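Local coordinates for protein phosphoribosylformylglycinamidine synthase 2 (Thermus thermophilus, PDB 3VIU) that belongs to the PurM-like (AIR synthase-related) family, carries two tandem pairs of related domains, and binds adenosine-5'-diphosphate and a magnesium ion, at residues V36-H41 and A361-Y366; K45-L50 and G522-Y527; L481-G486 and A506-A511. All coordinates share one frame; numbering follows the deposited sequence.

Contact 1 (V36-H41 and A361-Y366)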
loop_
_atom_site.group_PDB
_atom_site.type_symbol
_atom_site.label_atom_id
_atom_site.label_comp_id
_atom_site.label_asym_id
_atom_site.label_seq_id
_atom_site.Cartn_x
_atom_site.Cartn_y
_atom_site.Cartn_z
ATOM N N VAL A 36 -6.514 12.580 -21.651
ATOM C CA VAL A 36 -6.145 11.477 -20.770
ATOM C C VAL A 36 -4.762 11.610 -20.125
ATOM O O VAL A 36 -4.600 11.323 -18.939
ATOM C CB VAL A 36 -6.231 10.121 -21.523
ATOM C CG1 VAL A 36 -5.879 8.969 -20.583
ATOM C CG2 VAL A 36 -7.639 9.929 -22.081
HETATM N N MSE A 37 -3.768 12.044 -20.892
HETATM C CA MSE A 37 -2.420 12.187 -20.344
HETATM C C MSE A 37 -2.282 13.358 -19.376
HETATM O O MSE A 37 -1.388 13.366 -18.531
HETATM C CB MSE A 37 -1.397 12.330 -21.474
HETATM C CG MSE A 37 -1.167 11.045 -22.258
HETATM SE SE MSE A 37 -0.450 9.585 -21.162
HETATM C CE MSE A 37 1.419 10.119 -21.125
ATOM N N TRP A 38 -3.173 14.335 -19.494
ATOM C CA TRP A 38 -3.148 15.510 -18.635
ATOM C C TRP A 38 -4.153 15.458 -17.485
ATOM O O TRP A 38 -4.281 16.415 -16.720
ATOM C CB TRP A 38 -3.369 16.762 -19.485
ATOM C CG TRP A 38 -2.109 17.253 -20.124
ATOM C CD1 TRP A 38 -1.010 16.509 -20.451
ATOM C CD2 TRP A 38 -1.802 18.605 -20.491
ATOM N NE1 TRP A 38 -0.037 17.314 -20.993
ATOM C CE2 TRP A 38 -0.498 18.605 -21.031
ATOM C CE3 TRP A 38 -2.505 19.818 -20.417
ATOM C CZ2 TRP A 38 0.121 19.769 -21.495
ATOM C CZ3 TRP A 38 -1.888 20.974 -20.880
ATOM C CH2 TRP A 38 -0.587 20.940 -21.412
ATOM N N SER A 39 -4.868 14.343 -17.368
ATOM C CA SER A 39 -5.842 14.170 -16.293
ATOM C C SER A 39 -5.049 13.973 -14.998
ATOM O O SER A 39 -3.898 13.531 -15.040
ATOM C CB SER A 39 -6.721 12.939 -16.557
ATOM O OG SER A 39 -5.981 11.735 -16.419
ATOM N N GLU A 40 -5.647 14.291 -13.853
ATOM C CA GLU A 40 -4.924 14.149 -12.592
ATOM C C GLU A 40 -4.373 12.742 -12.394
ATOM O O GLU A 40 -3.286 12.571 -11.850
ATOM C CB GLU A 40 -5.818 14.506 -11.399
ATOM C CG GLU A 40 -5.048 14.627 -10.083
ATOM C CD GLU A 40 -4.261 15.925 -9.972
ATOM O OE1 GLU A 40 -3.285 15.971 -9.187
ATOM O OE2 GLU A 40 -4.625 16.904 -10.659
ATOM N N HIS A 41 -5.127 11.741 -12.842
ATOM C CA HIS A 41 -4.714 10.347 -12.696
ATOM C C HIS A 41 -3.314 10.112 -13.245
ATOM O O HIS A 41 -2.465 9.534 -12.570
ATOM C CB HIS A 41 -5.698 9.410 -13.405
ATOM C CG HIS A 41 -5.399 7.956 -13.197
ATOM N ND1 HIS A 41 -5.766 7.277 -12.056
ATOM C CD2 HIS A 41 -4.714 7.069 -13.957
ATOM C CE1 HIS A 41 -5.319 6.035 -12.120
ATOM N NE2 HIS A 41 -4.676 5.882 -13.263
ATOM N N ALA A 361 4.109 14.187 -21.542
ATOM C CA ALA A 361 4.538 13.701 -20.234
ATOM C C ALA A 361 4.727 14.762 -19.156
ATOM O O ALA A 361 4.703 14.447 -17.963
ATOM C CB ALA A 361 5.830 12.898 -20.385
ATOM N N GLU A 362 4.926 16.010 -19.561
ATOM C CA GLU A 362 5.136 17.081 -18.594
ATOM C C GLU A 362 4.017 18.107 -18.600
ATOM O O GLU A 362 4.168 19.203 -19.141
ATOM C CB GLU A 362 6.474 17.768 -18.858
ATOM C CG GLU A 362 7.677 16.860 -18.624
ATOM C CD GLU A 362 9.007 17.574 -18.823
ATOM O OE1 GLU A 362 9.240 18.602 -18.142
ATOM O OE2 GLU A 362 9.820 17.108 -19.655
ATOM N N ALA A 363 2.897 17.740 -17.982
ATOM C CA ALA A 363 1.728 18.606 -17.900
ATOM C C ALA A 363 1.889 19.682 -16.825
ATOM O O ALA A 363 2.712 19.560 -15.916
ATOM C CB ALA A 363 0.484 17.771 -17.615
ATOM N N PRO A 364 1.089 20.754 -16.917
ATOM C CA PRO A 364 1.135 21.860 -15.953
ATOM C C PRO A 364 0.771 21.389 -14.552
ATOM O O PRO A 364 -0.041 20.481 -14.394
ATOM C CB PRO A 364 0.093 22.840 -16.490
ATOM C CG PRO A 364 -0.005 22.490 -17.961
ATOM C CD PRO A 364 0.071 20.998 -17.953
ATOM N N THR A 365 1.381 21.998 -13.540
ATOM C CA THR A 365 1.082 21.660 -12.153
ATOM C C THR A 365 0.419 22.872 -11.517
ATOM O O THR A 365 0.531 23.987 -12.025
ATOM C CB THR A 365 2.349 21.299 -11.347
ATOM O OG1 THR A 365 3.254 22.409 -11.339
ATOM C CG2 THR A 365 3.028 20.077 -11.952
ATOM N N TYR A 366 -0.276 22.661 -10.408
ATOM C CA TYR A 366 -0.955 23.770 -9.762
ATOM C C TYR A 366 -0.673 23.879 -8.267
ATOM O O TYR A 366 -0.506 22.877 -7.567
ATOM C CB TYR A 366 -2.467 23.662 -10.001
ATOM C CG TYR A 366 -2.862 23.608 -11.464
ATOM C CD1 TYR A 366 -2.592 24.678 -12.320
ATOM C CD2 TYR A 366 -3.496 22.486 -11.994
ATOM C CE1 TYR A 366 -2.940 24.630 -13.667
ATOM C CE2 TYR A 366 -3.852 22.426 -13.345
ATOM C CZ TYR A 366 -3.570 23.503 -14.174
ATOM O OH TYR A 366 -3.920 23.456 -15.502
#
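Between the linker domain near the N-terminus and the loop that follows helix 357-361, a pair of CH-pi contacts forms on the indole of Trp38, with Ala363 and Pro364 lying side by side on one face. The alanine methyl takes the five-membered ring: Ala363 CB stands 3.4 Å from its centroid, 9° off the ring normal. Pro364 takes the six-membered ring, its CD 3.5 Å from that centroid and 11° off the normal, while the proline and the indole cross at about a right angle. Two consecutive residues thus lie over the two fused rings, one on each. Trp38 holds CG beside its own backbone N (chi1 -83°), which swings the ring end closer to the loop. The rotation of the indole is further fixed by a hydrogen bond from NE1 to the carbonyl of Ala359. At the bend of the chain, Ser39 occupies the N-cap position before helix 40-43, its OG bonded back to Val36 O at 2.9 Å. Around this pairing, Trp38 also packs on Ile18 of helix 12-22 and meets Phe34 edge-to-face, whereas the selenomethionine Met37 rests against helix 264-275.

Contact 2 (K45-L50 and G522-Y527). With ADP (adenosine-5'-diphosphate), chain B; PO4 (phosphate ion), chain C.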
loop_
_atom_site.group_PDB
_atom_site.type_symbol
_atom_site.label_atom_id
_atom_site.label_comp_id
_atom_site.label_asym_id
_atom_site.label_seq_id
_atom_site.Cartn_x
_atom_site.Cartn_y
_atom_site.Cartn_z
ATOM N N LYS A 45 -1.177 16.653 -11.492
ATOM C CA LYS A 45 -1.083 18.102 -11.553
ATOM C C LYS A 45 -1.116 18.874 -10.231
ATOM O O LYS A 45 -0.370 19.832 -10.060
ATOM C CB LYS A 45 -2.155 18.630 -12.504
ATOM C CG LYS A 45 -1.926 18.200 -13.949
ATOM C CD LYS A 45 -2.974 18.766 -14.904
ATOM C CE LYS A 45 -4.382 18.329 -14.509
ATOM N NZ LYS A 45 -5.382 18.645 -15.563
ATOM N N ASN A 46 -1.954 18.461 -9.291
ATOM C CA ASN A 46 -2.034 19.175 -8.026
ATOM C C ASN A 46 -1.169 18.625 -6.904
ATOM O O ASN A 46 -1.019 19.274 -5.868
ATOM C CB ASN A 46 -3.482 19.236 -7.555
ATOM C CG ASN A 46 -4.353 20.050 -8.482
ATOM O OD1 ASN A 46 -4.715 19.609 -9.578
ATOM N ND2 ASN A 46 -4.687 21.255 -8.056
ATOM N N SER A 47 -0.585 17.451 -7.110
ATOM C CA SER A 47 0.236 16.822 -6.078
ATOM C C SER A 47 1.741 16.879 -6.289
ATOM O O SER A 47 2.491 16.835 -5.317
ATOM C CB SER A 47 -0.176 15.357 -5.894
ATOM O OG SER A 47 0.084 14.608 -7.067
ATOM N N ARG A 48 2.188 16.970 -7.540
ATOM C CA ARG A 48 3.623 17.014 -7.818
ATOM C C ARG A 48 4.388 18.066 -7.016
ATOM O O ARG A 48 5.364 17.741 -6.348
ATOM C CB ARG A 48 3.876 17.207 -9.319
ATOM C CG ARG A 48 4.228 15.904 -10.062
ATOM C CD ARG A 48 3.693 15.893 -11.501
ATOM N NE ARG A 48 4.279 16.934 -12.344
ATOM C CZ ARG A 48 3.799 17.297 -13.531
ATOM N NH1 ARG A 48 2.718 16.708 -14.027
ATOM N NH2 ARG A 48 4.403 18.251 -14.229
ATOM N N PRO A 49 3.945 19.334 -7.049
ATOM C CA PRO A 49 4.634 20.394 -6.306
ATOM C C PRO A 49 4.880 20.067 -4.831
ATOM O O PRO A 49 5.879 20.498 -4.255
ATOM C CB PRO A 49 3.699 21.593 -6.470
ATOM C CG PRO A 49 3.057 21.345 -7.776
ATOM C CD PRO A 49 2.746 19.871 -7.714
ATOM N N LEU A 50 3.967 19.314 -4.221
ATOM C CA LEU A 50 4.088 18.956 -2.809
ATOM C C LEU A 50 4.928 17.707 -2.574
ATOM O O LEU A 50 5.614 17.593 -1.555
ATOM C CB LEU A 50 2.693 18.747 -2.205
ATOM C CG LEU A 50 1.748 19.949 -2.269
ATOM C CD1 LEU A 50 0.329 19.504 -1.988
ATOM C CD2 LEU A 50 2.195 21.010 -1.279
ATOM N N GLY A 522 5.009 5.096 -4.916
ATOM C CA GLY A 522 3.726 5.382 -4.311
ATOM C C GLY A 522 2.655 5.693 -5.329
ATOM O O GLY A 522 2.835 5.460 -6.519
ATOM N N ASN A 523 1.541 6.231 -4.850
ATOM C CA ASN A 523 0.419 6.566 -5.702
ATOM C C ASN A 523 -0.352 7.724 -5.104
ATOM O O ASN A 523 -0.215 8.039 -3.925
ATOM C CB ASN A 523 -0.517 5.368 -5.830
ATOM C CG ASN A 523 -1.681 5.645 -6.758
ATOM O OD1 ASN A 523 -1.483 5.901 -7.941
ATOM N ND2 ASN A 523 -2.901 5.607 -6.225
ATOM N N VAL A 524 -1.171 8.361 -5.929
ATOM C CA VAL A 524 -1.985 9.475 -5.471
ATOM C C VAL A 524 -3.333 9.413 -6.145
ATOM O O VAL A 524 -3.419 9.467 -7.366
ATOM C CB VAL A 524 -1.339 10.846 -5.796
ATOM C CG1 VAL A 524 -2.291 11.981 -5.418
ATOM C CG2 VAL A 524 -0.030 10.986 -5.050
ATOM N N SER A 525 -4.381 9.292 -5.342
ATOM C CA SER A 525 -5.744 9.255 -5.857
ATOM C C SER A 525 -6.493 10.439 -5.262
ATOM O O SER A 525 -6.659 10.525 -4.046
ATOM C CB SER A 525 -6.435 7.952 -5.458
ATOM O OG SER A 525 -7.786 7.974 -5.864
ATOM N N LEU A 526 -6.930 11.358 -6.116
ATOM C CA LEU A 526 -7.649 12.539 -5.655
ATOM C C LEU A 526 -9.110 12.512 -6.082
ATOM O O LEU A 526 -9.550 11.589 -6.769
ATOM C CB LEU A 526 -6.984 13.803 -6.197
ATOM C CG LEU A 526 -5.520 13.978 -5.798
ATOM C CD1 LEU A 526 -4.986 15.240 -6.434
ATOM C CD2 LEU A 526 -5.385 14.029 -4.273
ATOM N N TYR A 527 -9.855 13.530 -5.664
ATOM C CA TYR A 527 -11.269 13.644 -6.012
ATOM C C TYR A 527 -12.125 12.534 -5.416
ATOM O O TYR A 527 -13.154 12.164 -5.981
ATOM C CB TYR A 527 -11.437 13.666 -7.540
ATOM C CG TYR A 527 -10.794 14.864 -8.186
ATOM C CD1 TYR A 527 -11.413 16.118 -8.152
ATOM C CD2 TYR A 527 -9.544 14.761 -8.792
ATOM C CE1 TYR A 527 -10.801 17.244 -8.706
ATOM C CE2 TYR A 527 -8.921 15.874 -9.347
ATOM C CZ TYR A 527 -9.553 17.113 -9.301
ATOM O OH TYR A 527 -8.929 18.213 -9.844
HETATM P PB ADP B . 1.328 3.441 -13.014
HETATM O O1B ADP B . 0.313 4.251 -13.745
HETATM O O2B ADP B . 0.611 2.656 -11.806
HETATM O O3B ADP B . 2.024 2.351 -14.096
HETATM P PA ADP B . 1.993 5.940 -12.143
HETATM O O1A ADP B . 2.181 6.745 -13.381
HETATM O O2A ADP B . 0.424 5.962 -11.739
HETATM O O3A ADP B . 2.508 4.402 -12.405
HETATM O "O5'" ADP B . 2.831 6.555 -10.882
HETATM C "C5'" ADP B . 3.656 7.645 -11.336
HETATM C "C4'" ADP B . 5.102 7.596 -10.762
HETATM O "O4'" ADP B . 5.252 8.523 -9.639
HETATM C "C3'" ADP B . 5.529 6.209 -10.216
HETATM O "O3'" ADP B . 6.935 6.022 -10.427
HETATM C "C2'" ADP B . 5.157 6.286 -8.736
HETATM O "O2'" ADP B . 5.918 5.377 -7.937
HETATM C "C1'" ADP B . 5.409 7.756 -8.393
HETATM N N9 ADP B . 4.479 8.239 -7.362
HETATM C C8 ADP B . 3.164 8.566 -7.542
HETATM N N7 ADP B . 2.634 8.960 -6.421
HETATM C C5 ADP B . 3.567 8.914 -5.446
HETATM C C6 ADP B . 3.585 9.215 -4.059
HETATM N N6 ADP B . 2.445 9.674 -3.425
HETATM N N1 ADP B . 4.736 9.044 -3.373
HETATM C C2 ADP B . 5.854 8.599 -3.970
HETATM N N3 ADP B . 5.877 8.307 -5.272
HETATM C C4 ADP B . 4.773 8.448 -6.036
HETATM P P PO4 C . -8.547 5.929 -8.634
HETATM O O1 PO4 C . -8.127 4.972 -7.585
HETATM O O2 PO4 C . -10.026 5.981 -8.692
HETATM O O3 PO4 C . -8.019 7.275 -8.314
HETATM O O4 PO4 C . -8.013 5.488 -9.948
#
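The adenine of ADP is the flat group at this contact: Gly522 CA lies over one face of its six-membered ring, Val524 CG2 comes up beside N6 and N7, and Ser47 packs against the other methyl of that valine. Gly522 and Val524 belong to strand 519-525, an outermost strand of the six-stranded sheet in the second PurM-like N-terminal domain, and Ser47 to the turn leading into helix 48-51. Because Gly522 has no side chain, the base can settle close to the strand, with CA of Gly522 3.7 Å from C5 of ADP. The two methyls of Val524 face different partners. Its CG1, anti to the backbone N (chi1 175°), meets Ser47 OG at 3.9 Å, while CG2 is packed tightly against the base, 3.2 Å from ADP N6. Farther along, Leu526 reaches Asn46 through its CD1 methyl, 4.4 Å from Asn46 CB. No hydrogen bond joins the two segments, so they meet through van der Waals packing alone. The polar work is done by the strand backbone on the nucleotide: Gly522 N donates to ADP O2' at 3.2 Å (153° at the hydrogen), and N6 gives a weak, bent bond to Asn523 O. Ser525 takes no part in the packing on the turn. It binds instead a phosphate ion, probably from the crystallisation liquor, which is also held by Ser86, Asn88 and His89; Ser525 OG donates to phosphate O3 at 2.6 Å.

Contact 3 (L481-G486 and A506-A511). With ADP (adenosine-5'-diphosphate), chain B.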
loop_
_atom_site.group_PDB
_atom_site.type_symbol
_atom_site.label_atom_id
_atom_site.label_comp_id
_atom_site.label_asym_id
_atom_site.label_seq_id
_atom_site.Cartn_x
_atom_site.Cartn_y
_atom_site.Cartn_z
ATOM N N LEU A 481 13.499 -0.520 5.458
ATOM C CA LEU A 481 14.402 -0.103 4.391
ATOM C C LEU A 481 13.867 1.090 3.610
ATOM O O LEU A 481 14.628 1.951 3.196
ATOM C CB LEU A 481 14.665 -1.268 3.434
ATOM C CG LEU A 481 15.334 -2.482 4.075
ATOM C CD1 LEU A 481 15.434 -3.593 3.052
ATOM C CD2 LEU A 481 16.709 -2.100 4.599
ATOM N N ALA A 482 12.555 1.133 3.412
ATOM C CA ALA A 482 11.922 2.226 2.684
ATOM C C ALA A 482 10.421 2.033 2.722
ATOM O O ALA A 482 9.938 1.015 3.205
ATOM C CB ALA A 482 12.397 2.250 1.236
ATOM N N TYR A 483 9.679 3.006 2.217
ATOM C CA TYR A 483 8.240 2.861 2.202
ATOM C C TYR A 483 7.635 3.272 0.874
ATOM O O TYR A 483 8.317 3.795 0.002
ATOM C CB TYR A 483 7.598 3.665 3.331
ATOM C CG TYR A 483 7.569 5.153 3.111
ATOM C CD1 TYR A 483 8.652 5.957 3.471
ATOM C CD2 TYR A 483 6.448 5.762 2.548
ATOM C CE1 TYR A 483 8.616 7.331 3.279
ATOM C CE2 TYR A 483 6.401 7.133 2.351
ATOM C CZ TYR A 483 7.487 7.912 2.714
ATOM O OH TYR A 483 7.442 9.260 2.480
ATOM N N THR A 484 6.344 3.006 0.740
ATOM C CA THR A 484 5.568 3.337 -0.444
ATOM C C THR A 484 4.298 3.954 0.151
ATOM O O THR A 484 3.775 3.455 1.154
ATOM C CB THR A 484 5.226 2.055 -1.246
ATOM O OG1 THR A 484 4.555 2.405 -2.463
ATOM C CG2 THR A 484 4.337 1.129 -0.418
ATOM N N ASP A 485 3.816 5.048 -0.431
ATOM C CA ASP A 485 2.622 5.690 0.098
ATOM C C ASP A 485 1.514 5.839 -0.925
ATOM O O ASP A 485 1.703 6.439 -1.988
ATOM C CB ASP A 485 2.958 7.071 0.660
ATOM C CG ASP A 485 3.454 8.022 -0.406
ATOM O OD1 ASP A 485 2.881 9.125 -0.550
ATOM O OD2 ASP A 485 4.427 7.668 -1.103
ATOM N N GLY A 486 0.356 5.274 -0.600
ATOM C CA GLY A 486 -0.787 5.383 -1.475
ATOM C C GLY A 486 -1.659 6.479 -0.899
ATOM O O GLY A 486 -2.367 6.260 0.078
ATOM N N ALA A 506 3.143 16.597 4.327
ATOM C CA ALA A 506 4.069 17.123 5.325
ATOM C C ALA A 506 4.228 16.091 6.442
ATOM O O ALA A 506 5.306 15.942 7.014
ATOM C CB ALA A 506 3.553 18.451 5.894
ATOM N N GLY A 507 3.151 15.378 6.747
ATOM C CA GLY A 507 3.214 14.365 7.781
ATOM C C GLY A 507 4.226 13.278 7.455
ATOM O O GLY A 507 5.046 12.916 8.296
ATOM N N LEU A 508 4.161 12.752 6.235
ATOM C CA LEU A 508 5.081 11.710 5.783
ATOM C C LEU A 508 6.532 12.195 5.820
ATOM O O LEU A 508 7.424 11.506 6.318
ATOM C CB LEU A 508 4.710 11.285 4.363
ATOM C CG LEU A 508 3.818 10.047 4.165
ATOM C CD1 LEU A 508 2.970 9.771 5.394
ATOM C CD2 LEU A 508 2.952 10.255 2.935
ATOM N N LYS A 509 6.756 13.391 5.293
ATOM C CA LYS A 509 8.080 13.984 5.263
ATOM C C LYS A 509 8.689 13.970 6.659
ATOM O O LYS A 509 9.806 13.486 6.871
ATOM C CB LYS A 509 7.980 15.425 4.762
ATOM C CG LYS A 509 9.251 16.243 4.909
ATOM C CD LYS A 509 8.955 17.722 4.722
ATOM C CE LYS A 509 10.227 18.566 4.779
ATOM N NZ LYS A 509 11.023 18.377 6.032
ATOM N N GLU A 510 7.929 14.495 7.611
ATOM C CA GLU A 510 8.380 14.583 8.988
ATOM C C GLU A 510 8.682 13.230 9.621
ATOM O O GLU A 510 9.690 13.083 10.305
ATOM C CB GLU A 510 7.346 15.345 9.808
ATOM C CG GLU A 510 7.764 15.636 11.228
ATOM C CD GLU A 510 6.909 16.721 11.857
ATOM O OE1 GLU A 510 7.029 16.934 13.084
ATOM O OE2 GLU A 510 6.122 17.366 11.120
ATOM N N ALA A 511 7.821 12.242 9.389
ATOM C CA ALA A 511 8.040 10.911 9.946
ATOM C C ALA A 511 9.216 10.252 9.232
ATOM O O ALA A 511 10.042 9.580 9.846
ATOM C CB ALA A 511 6.789 10.057 9.786
HETATM P PB ADP B . 1.328 3.441 -13.014
HETATM O O1B ADP B . 0.313 4.251 -13.745
HETATM O O2B ADP B . 0.611 2.656 -11.806
HETATM O O3B ADP B . 2.024 2.351 -14.096
HETATM P PA ADP B . 1.993 5.940 -12.143
HETATM O O1A ADP B . 2.181 6.745 -13.381
HETATM O O2A ADP B . 0.424 5.962 -11.739
HETATM O O3A ADP B . 2.508 4.402 -12.405
HETATM O "O5'" ADP B . 2.831 6.555 -10.882
HETATM C "C5'" ADP B . 3.656 7.645 -11.336
HETATM C "C4'" ADP B . 5.102 7.596 -10.762
HETATM O "O4'" ADP B . 5.252 8.523 -9.639
HETATM C "C3'" ADP B . 5.529 6.209 -10.216
HETATM O "O3'" ADP B . 6.935 6.022 -10.427
HETATM C "C2'" ADP B . 5.157 6.286 -8.736
HETATM O "O2'" ADP B . 5.918 5.377 -7.937
HETATM C "C1'" ADP B . 5.409 7.756 -8.393
HETATM N N9 ADP B . 4.479 8.239 -7.362
HETATM C C8 ADP B . 3.164 8.566 -7.542
HETATM N N7 ADP B . 2.634 8.960 -6.421
HETATM C C5 ADP B . 3.567 8.914 -5.446
HETATM C C6 ADP B . 3.585 9.215 -4.059
HETATM N N6 ADP B . 2.445 9.674 -3.425
HETATM N N1 ADP B . 4.736 9.044 -3.373
HETATM C C2 ADP B . 5.854 8.599 -3.970
HETATM N N3 ADP B . 5.877 8.307 -5.272
HETATM C C4 ADP B . 4.773 8.448 -6.036
#
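Leu508 reaches from its helix across two side chains of the facing strand, setting CB against the hydroxyl end of Tyr483 and CD2 against the carboxylate of Asp485. Strand 479-488, helix 495-515 and strand 519-525 form a beta-alpha-beta unit, and here the connecting helix packs on the first strand. Tyr483 and Asp485, two residues apart, look out from the same side of the sheet, and CB of Asp485 sits in plane at the edge of the tyrosine ring. With chi1 at 74°, which places CG between the backbone N and the carbonyl carbon, the ring of Tyr483 is directed to the helix, where its OH comes to 3.9 Å from Leu508 CB. The leucine approaches the ring obliquely, its CG 4.3 Å from Tyr483 CE2. Ala462 of helix 458-475, Val541 of strand 538-548 and Leu54 from a loop also pack on Leu508, so the contact is buried between the helices and the sheet. Asp485 shows how one residue can serve both interior and pocket: Leu508 CD2 lies 3.7 Å from its OD1, yet the carboxylate also addresses the base. ADP N6 donates to Asp485 OD1 at 3.0 Å, with 145° at the hydrogen.

Overall arrangement
The three contacts step from the N-terminal linker region into the second PurM-like N-terminal domain. Contacts 1 and 2 have centres about 10 Å apart and are bonded directly: Arg48 NH2 lies 2.7 Å from Ala363 O, and Asn46 N 2.8 Å from Glu40 OE1. Contacts 2 and 3, with centres about 14 Å apart, share a sheet, where strands 519-525 and 479-488 are parallel neighbours; Asn523 N lies 2.9 Å from Asp485 O. Both touch ADP, so two adjacent strands both contact the adenine. Contact 1 stands back from the nucleotide, the side chain of Ala363 about 12 Å from it, and its centre is about 23 Å from that of contact 3.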